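GEO10716p1 (Drosophila melanogaster, PDB 7BTG) probably removes phosphate from arginine residues of proteins, as an arginine phosphatase of the low molecular weight protein tyrosine phosphatase family. Local coordinates at residues F83-N87 / E121-D125; L111-R117 / E144-F149. The protein carries 1 engineered substitution. Numbering follows the deposited sequence.

Interaction 1. Residues F83-N87 / E121-D125; sequences FAMDN and EIIED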
loop_
_atom_site.group_PDB
_atom_site.type_symbol
_atom_site.label_atom_id
_atom_site.label_comp_id
_atom_site.label_asym_id
_atom_site.label_seq_id
_atom_site.Cartn_x
_atom_site.Cartn_y
_atom_site.Cartn_z
ATOM N N PHE A 83 -5.701 -0.478 0.867
ATOM C CA PHE A 83 -4.952 -0.819 2.067
ATOM C C PHE A 83 -4.346 0.437 2.671
ATOM O O PHE A 83 -3.607 1.158 1.996
ATOM C CB PHE A 83 -3.858 -1.837 1.754
ATOM C CG PHE A 83 -4.396 -3.207 1.431
ATOM C CD1 PHE A 83 -5.150 -3.901 2.368
ATOM C CD2 PHE A 83 -4.160 -3.792 0.201
ATOM C CE1 PHE A 83 -5.661 -5.143 2.085
ATOM C CE2 PHE A 83 -4.665 -5.036 -0.087
ATOM C CZ PHE A 83 -5.408 -5.718 0.865
ATOM N N ALA A 84 -4.675 0.691 3.933
ATOM C CA ALA A 84 -4.012 1.699 4.745
ATOM C C ALA A 84 -2.780 1.118 5.434
ATOM O O ALA A 84 -2.720 -0.075 5.744
ATOM C CB ALA A 84 -4.987 2.232 5.803
ATOM N N MET A 85 -1.789 1.970 5.679
ATOM C CA MET A 85 -0.643 1.556 6.486
ATOM C C MET A 85 -0.875 1.789 7.970
ATOM O O MET A 85 -0.356 1.026 8.802
ATOM C CB MET A 85 0.615 2.313 6.046
ATOM C CG MET A 85 0.875 2.213 4.576
ATOM S SD MET A 85 1.337 0.494 4.097
ATOM C CE MET A 85 0.722 0.502 2.417
ATOM N N ASP A 86 -1.686 2.804 8.281
ATOM C CA ASP A 86 -1.898 3.450 9.572
ATOM C C ASP A 86 -3.368 3.413 9.942
ATOM O O ASP A 86 -4.246 3.433 9.073
ATOM C CB ASP A 86 -1.539 4.961 9.533
ATOM C CG ASP A 86 -0.118 5.200 9.733
ATOM O OD1 ASP A 86 0.454 4.423 10.526
ATOM O OD2 ASP A 86 0.424 6.133 9.106
ATOM N N ASN A 87 -3.639 3.510 11.238
ATOM C CA ASN A 87 -5.023 3.732 11.612
ATOM C C ASN A 87 -5.436 5.164 11.315
ATOM O O ASN A 87 -6.612 5.428 11.042
ATOM C CB ASN A 87 -5.241 3.384 13.074
ATOM C CG ASN A 87 -6.696 3.144 13.378
ATOM O OD1 ASN A 87 -7.323 3.891 14.144
ATOM N ND2 ASN A 87 -7.261 2.118 12.751
ATOM N N GLU A 121 0.783 -4.832 13.713
ATOM C CA GLU A 121 -0.258 -4.384 12.790
ATOM C C GLU A 121 0.144 -3.117 12.033
ATOM O O GLU A 121 -0.206 -2.945 10.859
ATOM C CB GLU A 121 -1.531 -4.100 13.588
ATOM C CG GLU A 121 -2.650 -5.076 13.490
ATOM C CD GLU A 121 -3.963 -4.420 13.877
ATOM O OE1 GLU A 121 -3.953 -3.527 14.763
ATOM O OE2 GLU A 121 -4.999 -4.771 13.275
ATOM N N ILE A 122 0.821 -2.194 12.708
ATOM C CA ILE A 122 0.959 -0.818 12.234
ATOM C C ILE A 122 2.248 -0.667 11.428
ATOM O O ILE A 122 3.348 -0.895 11.934
ATOM C CB ILE A 122 0.940 0.178 13.412
ATOM C CG1 ILE A 122 -0.263 -0.052 14.323
ATOM C CG2 ILE A 122 0.890 1.601 12.895
ATOM C CD1 ILE A 122 -1.599 0.252 13.656
ATOM N N ILE A 123 2.122 -0.210 10.194
ATOM C CA ILE A 123 3.273 0.041 9.344
ATOM C C ILE A 123 3.593 1.527 9.420
ATOM O O ILE A 123 2.894 2.347 8.825
ATOM C CB ILE A 123 3.000 -0.432 7.916
ATOM C CG1 ILE A 123 2.476 -1.860 8.004
ATOM C CG2 ILE A 123 4.256 -0.361 7.102
ATOM C CD1 ILE A 123 2.486 -2.633 6.739
ATOM N N GLU A 124 4.650 1.871 10.150
ATOM C CA GLU A 124 4.981 3.256 10.463
ATOM C C GLU A 124 5.629 3.972 9.287
ATOM O O GLU A 124 6.415 3.392 8.530
ATOM C CB GLU A 124 5.938 3.332 11.654
ATOM C CG GLU A 124 5.537 2.491 12.861
ATOM C CD GLU A 124 4.463 3.150 13.714
ATOM O OE1 GLU A 124 3.505 3.724 13.135
ATOM O OE2 GLU A 124 4.588 3.102 14.966
ATOM N N ASP A 125 5.306 5.264 9.158
ATOM C CA ASP A 125 5.895 6.167 8.170
ATOM C C ASP A 125 7.402 6.274 8.363
ATOM O O ASP A 125 7.841 6.785 9.397
ATOM C CB ASP A 125 5.274 7.562 8.285
ATOM C CG ASP A 125 5.682 8.472 7.146
ATOM O OD1 ASP A 125 6.587 8.108 6.354
ATOM O OD2 ASP A 125 5.081 9.551 7.030
HETATM O O HOH W 1 -0.741 -1.914 8.487
#
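The two segments cross, and run in opposite directions only where they meet, at Met-85/Asp-86 and Ile-122/Ile-123. The CA atoms of Met-85 and Ile-123 are 5.1 Å apart, and those of Asp-86 and Ile-122 are 5.8 Å apart. One direct backbone hydrogen bond joins them, from Ile-123 N to Met-85 O (3.1 Å). A water adds a second link. It donates to Met-85 O (3.0 Å from its oxygen) and to Glu-121 O (2.6 Å), so the Met-85 carbonyl accepts twice.

Apolar packing follows the backbone bond, with Met-85 CB 4.1 Å from Ile-123 CB. Further along, Asp-86 OD1 touches Ile-122 CG2 at 3.7 Å. It also lies 4.1 Å from Glu-124 OE1, a pair of like charges. Arg-13 offsets this: its NH1 forms a salt bridge with Asp-86 OD2 and donates to Ile-123 O. The arginine thus ties both segments together from outside.

Asp-86 occupies the N-cap position of helix 87-99, but its side chain makes no capping bond. The contact lies just past the end of strand 81-84. Met-85 packs on Phe-5 of strand 2-7 and Ala-17 of helix 13-27, while Ile-122 O accepts a hydrogen bond from Gln-141 of helix 133-154.

Interaction 2. Residues L111-R117 / E144-F149; sequences LGSYIGR and ESCERF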
loop_
_atom_site.group_PDB
_atom_site.type_symbol
_atom_site.label_atom_id
_atom_site.label_comp_id
_atom_site.label_asym_id
_atom_site.label_seq_id
_atom_site.Cartn_x
_atom_site.Cartn_y
_atom_site.Cartn_z
ATOM N N LEU A 111 -3.469 -2.800 6.085
ATOM C CA LEU A 111 -2.704 -3.842 5.400
ATOM C C LEU A 111 -2.055 -4.791 6.394
ATOM O O LEU A 111 -2.037 -6.012 6.188
ATOM C CB LEU A 111 -1.630 -3.219 4.502
ATOM C CG LEU A 111 -0.548 -4.192 4.013
ATOM C CD1 LEU A 111 -1.145 -5.178 3.037
ATOM C CD2 LEU A 111 0.612 -3.448 3.360
ATOM N N GLY A 112 -1.515 -4.243 7.478
ATOM C CA GLY A 112 -0.805 -5.014 8.474
ATOM C C GLY A 112 -1.683 -5.925 9.291
ATOM O O GLY A 112 -1.151 -6.763 10.020
ATOM N N SER A 113 -3.005 -5.806 9.175
ATOM C CA SER A 113 -3.875 -6.763 9.852
ATOM C C SER A 113 -3.728 -8.166 9.280
ATOM O O SER A 113 -4.199 -9.124 9.900
ATOM C CB SER A 113 -5.346 -6.311 9.789
ATOM O OG SER A 113 -5.934 -6.550 8.521
ATOM N N TYR A 114 -3.096 -8.314 8.112
ATOM C CA TYR A 114 -2.827 -9.647 7.587
ATOM C C TYR A 114 -1.587 -10.277 8.191
ATOM O O TYR A 114 -1.372 -11.476 7.997
ATOM C CB TYR A 114 -2.695 -9.612 6.068
ATOM C CG TYR A 114 -4.021 -9.431 5.408
ATOM C CD1 TYR A 114 -4.809 -10.517 5.087
ATOM C CD2 TYR A 114 -4.517 -8.160 5.156
ATOM C CE1 TYR A 114 -6.052 -10.351 4.505
ATOM C CE2 TYR A 114 -5.752 -7.980 4.584
ATOM C CZ TYR A 114 -6.518 -9.076 4.258
ATOM O OH TYR A 114 -7.748 -8.886 3.677
ATOM N N ILE A 115 -0.769 -9.512 8.913
ATOM C CA ILE A 115 0.423 -10.103 9.511
ATOM C C ILE A 115 0.035 -11.191 10.504
ATOM O O ILE A 115 0.673 -12.250 10.569
ATOM C CB ILE A 115 1.296 -9.019 10.171
ATOM C CG1 ILE A 115 1.961 -8.161 9.100
ATOM C CG2 ILE A 115 2.368 -9.668 11.046
ATOM C CD1 ILE A 115 3.043 -7.253 9.639
ATOM N N GLY A 116 -1.024 -10.957 11.279
ATOM C CA GLY A 116 -1.487 -11.918 12.255
ATOM C C GLY A 116 -0.926 -11.731 13.642
ATOM O O GLY A 116 -1.189 -12.566 14.515
ATOM N N ARG A 117 -0.136 -10.687 13.867
ATOM C CA ARG A 117 0.358 -10.333 15.194
ATOM C C ARG A 117 -0.033 -8.889 15.436
ATOM O O ARG A 117 0.562 -7.982 14.844
ATOM C CB ARG A 117 1.873 -10.505 15.296
ATOM C CG ARG A 117 2.358 -11.857 14.839
ATOM C CD ARG A 117 3.849 -12.018 15.041
ATOM N NE ARG A 117 4.642 -11.165 14.152
ATOM C CZ ARG A 117 4.865 -11.410 12.860
ATOM N NH1 ARG A 117 4.345 -12.479 12.261
ATOM N NH2 ARG A 117 5.604 -10.568 12.151
ATOM N N GLU A 144 5.465 -9.490 4.354
ATOM C CA GLU A 144 4.665 -10.535 4.982
ATOM C C GLU A 144 3.185 -10.263 4.788
ATOM O O GLU A 144 2.420 -11.185 4.461
ATOM C CB GLU A 144 4.980 -10.672 6.472
ATOM C CG GLU A 144 4.193 -11.824 7.126
ATOM C CD GLU A 144 4.517 -12.021 8.606
ATOM O OE1 GLU A 144 5.488 -11.398 9.096
ATOM O OE2 GLU A 144 3.800 -12.807 9.278
ATOM N N SER A 145 2.774 -8.992 4.957
ATOM C CA SER A 145 1.371 -8.617 4.809
ATOM C C SER A 145 0.842 -9.008 3.441
ATOM O O SER A 145 -0.230 -9.611 3.332
ATOM C CB SER A 145 1.186 -7.106 5.022
ATOM O OG SER A 145 1.619 -6.679 6.296
ATOM N N CYS A 146 1.563 -8.646 2.377
ATOM C CA CYS A 146 1.123 -9.032 1.040
ATOM C C CYS A 146 1.102 -10.553 0.879
ATOM O O CYS A 146 0.232 -11.106 0.195
ATOM C CB CYS A 146 2.034 -8.417 -0.028
ATOM S SG CYS A 146 1.923 -6.630 -0.251
ATOM N N GLU A 147 2.081 -11.243 1.461
ATOM C CA GLU A 147 2.123 -12.697 1.323
ATOM C C GLU A 147 0.900 -13.348 1.950
ATOM O O GLU A 147 0.216 -14.153 1.309
ATOM C CB GLU A 147 3.393 -13.241 1.952
ATOM C CG GLU A 147 4.615 -12.689 1.309
ATOM C CD GLU A 147 5.714 -13.679 1.233
ATOM O OE1 GLU A 147 5.474 -14.782 0.705
ATOM O OE2 GLU A 147 6.811 -13.354 1.730
ATOM N N ARG A 148 0.598 -13.007 3.203
ATOM C CA ARG A 148 -0.568 -13.621 3.829
ATOM C C ARG A 148 -1.855 -13.186 3.151
ATOM O O ARG A 148 -2.800 -13.975 3.065
ATOM C CB ARG A 148 -0.585 -13.315 5.325
ATOM C CG ARG A 148 0.651 -13.864 5.994
ATOM C CD ARG A 148 0.500 -14.079 7.458
ATOM N NE ARG A 148 1.754 -14.576 8.012
ATOM C CZ ARG A 148 2.104 -15.861 8.049
ATOM N NH1 ARG A 148 1.291 -16.787 7.573
ATOM N NH2 ARG A 148 3.270 -16.219 8.565
ATOM N N PHE A 149 -1.898 -11.963 2.625
ATOM C CA PHE A 149 -3.087 -11.517 1.908
ATOM C C PHE A 149 -3.346 -12.372 0.673
ATOM O O PHE A 149 -4.491 -12.749 0.396
ATOM C CB PHE A 149 -2.958 -10.045 1.516
ATOM C CG PHE A 149 -3.944 -9.621 0.455
ATOM C CD1 PHE A 149 -3.516 -9.314 -0.828
ATOM C CD2 PHE A 149 -5.288 -9.568 0.728
ATOM C CE1 PHE A 149 -4.404 -8.927 -1.807
ATOM C CE2 PHE A 149 -6.197 -9.190 -0.252
ATOM C CZ PHE A 149 -5.752 -8.874 -1.521
#
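A short 3-10 turn that follows strand 107-110 packs here against the long C-terminal helix, and a salt-bridge network closes one end of the contact. Ile-115 and Ser-145 mark the closest backbone approach, with their CA atoms 5.0 Å apart. The small Ser-145 side chain lets the two backbones come this near. Leu-111 CG lies 3.5 Å from Ser-145 CB, and Ile-115 CG1 lies 3.2 Å from Ser-145 OG. That hydroxyl is hydrogen-bonded to Gln-141 O, one turn back in the helix.

On one side of this point the contact is aromatic. Phe-149 turns its ring edge to the face of Tyr-114 in a T-shaped pair, with centroids 5.4 Å apart and planes at 77°. Phe-149 CB also makes a CH-pi contact, 4.1 Å from the centroid of the Tyr-114 ring. The Tyr-114 hydroxyl is hydrogen-bonded to Gln-109.

The charged end involves three residues. Arg-117 grips Glu-144 with two hydrogen bonds, NH1 to OE2 (3.1 Å) and NH2 to OE1 (3.2 Å). Arg-148 NE, one helical turn on, donates to the same Glu-144 OE2 at 3.0 Å. Gly-116 has a positive phi of 93°, which helps the chain turn before Arg-117.

Cys-146 faces away from the turn, toward Phe-5 of strand 2-7 and helix 13-27. The contact therefore joins the exit of an edge strand to a helix covering the four-stranded parallel sheet, in the alpha/beta fold of low molecular weight phosphatases.

Overall arrangement
Interactions 1 and 2 adjoin, centres about 11 Å apart, and their segments alternate along the chain. A probable hydrogen bond from Leu-111 N to Ala-84 O (2.8 Å) joins the end of strand 81-84 to the residue after strand 107-110. Phe-83, no part of interaction 1 itself, packs on the aromatic pair of interaction 2: its CZ is 3.7 Å from Phe-149 CE2, its CE1 3.8 Å from Tyr-114 CE2. Leu-111 also touches Met-85 and Ile-123. Interaction 1 lies near the probable phosphate pocket: the Met-85 side chain is about 6 Å from a phosphate ion, probably from the crystallisation liquor. Arg-13 and Asp-125 match the P-loop arginine and general acid of this family, consistent with catalytic roles.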